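Local coordinates for BH0236 protein (Bacillus halodurans, PDB 5T7A) that probably binds beta-1,3-glucan through a family 56 carbohydrate-binding module, aiding recognition and hydrolysis of the polysaccharide, at residues V47-A52 / V60-K65. Residues are numbered along the deposited sequence; the frame is centred on the assembly and turned at random.
With EDO (1,2-ethanediol), chain E.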
# COMPACT_ATOMS: atom_id res chain seq x y z
N VAL A 47 -7.87 3.70 -6.86
CA VAL A 47 -6.90 4.41 -5.99
C VAL A 47 -5.63 3.68 -6.16
O VAL A 47 -5.60 2.48 -6.57
CB VAL A 47 -7.29 4.46 -4.49
CG1 VAL A 47 -8.72 4.99 -4.30
CG2 VAL A 47 -7.19 3.10 -3.83
N THR A 48 -4.51 4.34 -5.78
CA THR A 48 -3.21 3.67 -5.80
C THR A 48 -2.67 3.58 -4.39
O THR A 48 -2.52 4.58 -3.72
CB THR A 48 -2.21 4.39 -6.70
OG1 THR A 48 -2.68 4.29 -8.07
CG2 THR A 48 -0.82 3.73 -6.58
N ILE A 49 -2.37 2.36 -3.96
CA ILE A 49 -1.58 2.17 -2.71
C ILE A 49 -0.14 2.37 -3.08
O ILE A 49 0.38 1.73 -4.04
CB ILE A 49 -1.73 0.77 -2.11
CG1 ILE A 49 -3.21 0.46 -1.80
CG2 ILE A 49 -0.93 0.65 -0.81
CD1 ILE A 49 -3.48 -0.98 -1.44
N PHE A 50 0.56 3.23 -2.33
CA PHE A 50 1.96 3.48 -2.62
C PHE A 50 2.80 3.21 -1.39
O PHE A 50 2.36 3.36 -0.27
CB PHE A 50 2.24 4.87 -3.12
CG PHE A 50 2.16 5.96 -2.07
CD1 PHE A 50 0.92 6.49 -1.71
CD2 PHE A 50 3.29 6.42 -1.42
CE1 PHE A 50 0.85 7.51 -0.77
CE2 PHE A 50 3.24 7.42 -0.43
CZ PHE A 50 2.02 7.98 -0.12
N PHE A 51 4.04 2.88 -1.65
CA PHE A 51 5.06 2.62 -0.59
C PHE A 51 6.41 3.15 -1.10
O PHE A 51 6.91 2.72 -2.14
CB PHE A 51 5.13 1.12 -0.32
CG PHE A 51 6.03 0.73 0.85
CD1 PHE A 51 5.50 0.62 2.13
CD2 PHE A 51 7.40 0.54 0.67
CE1 PHE A 51 6.29 0.30 3.22
CE2 PHE A 51 8.17 0.22 1.73
CZ PHE A 51 7.65 0.12 2.99
N ALA A 52 6.93 4.16 -0.43
CA ALA A 52 8.12 4.90 -0.87
C ALA A 52 9.18 4.76 0.22
O ALA A 52 9.24 5.55 1.18
CB ALA A 52 7.76 6.37 -1.12
N VAL A 60 8.67 -5.24 -2.45
CA VAL A 60 7.64 -4.89 -1.41
C VAL A 60 6.36 -5.60 -1.82
O VAL A 60 5.95 -5.53 -2.96
CB VAL A 60 7.38 -3.37 -1.40
CG1 VAL A 60 6.37 -3.06 -0.35
CG2 VAL A 60 8.66 -2.62 -1.14
N ASP A 61 5.76 -6.33 -0.86
CA ASP A 61 4.43 -6.91 -0.99
C ASP A 61 3.41 -6.07 -0.23
O ASP A 61 3.73 -5.48 0.81
CB ASP A 61 4.38 -8.29 -0.42
CG ASP A 61 5.28 -9.28 -1.17
OD1 ASP A 61 5.56 -9.06 -2.34
OD2 ASP A 61 5.71 -10.28 -0.53
N VAL A 62 2.19 -6.02 -0.77
CA VAL A 62 1.08 -5.44 -0.08
C VAL A 62 0.05 -6.49 0.26
O VAL A 62 -0.17 -7.43 -0.54
CB VAL A 62 0.46 -4.26 -0.87
CG1 VAL A 62 -0.12 -4.69 -2.22
CG2 VAL A 62 -0.56 -3.53 -0.04
N HIS A 63 -0.53 -6.37 1.43
CA HIS A 63 -1.59 -7.28 1.98
C HIS A 63 -2.82 -6.40 2.10
O HIS A 63 -2.71 -5.29 2.65
CB HIS A 63 -1.18 -7.79 3.35
CG HIS A 63 0.24 -8.26 3.41
ND1 HIS A 63 0.70 -9.34 2.68
CD2 HIS A 63 1.32 -7.73 4.00
CE1 HIS A 63 2.00 -9.47 2.85
NE2 HIS A 63 2.41 -8.51 3.66
N LEU A 64 -3.96 -6.80 1.50
CA LEU A 64 -5.13 -5.91 1.55
C LEU A 64 -6.41 -6.66 1.77
O LEU A 64 -6.52 -7.85 1.43
CB LEU A 64 -5.16 -4.97 0.36
CG LEU A 64 -5.30 -5.58 -1.04
CD1 LEU A 64 -6.77 -5.82 -1.30
CD2 LEU A 64 -4.66 -4.66 -2.10
N LYS A 65 -7.36 -5.94 2.34
CA LYS A 65 -8.74 -6.45 2.44
C LYS A 65 -9.67 -5.31 2.22
O LYS A 65 -9.41 -4.18 2.63
CB LYS A 65 -9.00 -6.90 3.87
CG LYS A 65 -8.20 -8.02 4.40
CD LYS A 65 -8.36 -8.04 5.93
CE LYS A 65 -7.61 -9.20 6.48
NZ LYS A 65 -8.08 -9.60 7.83
C1 EDO E . -7.31 -6.32 8.87
O1 EDO E . -8.07 -7.51 9.01
C2 EDO E . -6.81 -5.98 10.24
O2 EDO E . -7.49 -4.85 10.77
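Ile49 and Phe51 meet Val60, Val62 and Leu64 across the hydrophobic core of a beta-sandwich-like module, a small all-beta fold whose antiparallel sheet curls until two strands that are not neighbours in it face one another. The contact is a worked example of how such facing strands are joined: no hydrogen bond links 47-52 to 60-65, whose axes approach to 9.2 Å with 140° between their N-to-C directions, closer to antiparallel than to perpendicular, and apolar side chains fill the interval. Strand 47-52 is hydrogen-bonded instead to the adjacent strand 82-88, Ile49 to Arg85 and Phe51 to Trp83, while Phe100 of strand 95-103 packs on Ile49, Phe51 and Val62 beside the contact.

Val60 and Phe51 form one half of it. With CG anti to the backbone N (chi1 -174°), Phe51 presents a ring face to Val60, whose CG1 sits over that face near the rim, 4.2 Å from the ring centroid in a CH-pi contact. The other methyl, Val60 CG2, lies past the CD2-CE2 side of the ring, 3.9 Å from Phe51 CD2. Tyr35 stacks with Phe51 as well.

On the outward side of strand 60-65, Lys65 follows another logic. Its extended chain carries NZ to a modelled 2.4 Å from O1 of an ethanediol, probably a crystallisation additive, too close for the hydrogen-bond geometry to be taken at face value; the lysine also makes a cation-pi contact with Trp113. A methionine in its place would probably leave the Trp113 ring without its cation.

The other half of the core contact turns on a single methyl: Ile49 CD1, at the end of an extended chi2 of 170°, abuts two methyls of the facing strand, 4.1 Å from Val62 CG2 and 3.9 Å from Leu64 CD2.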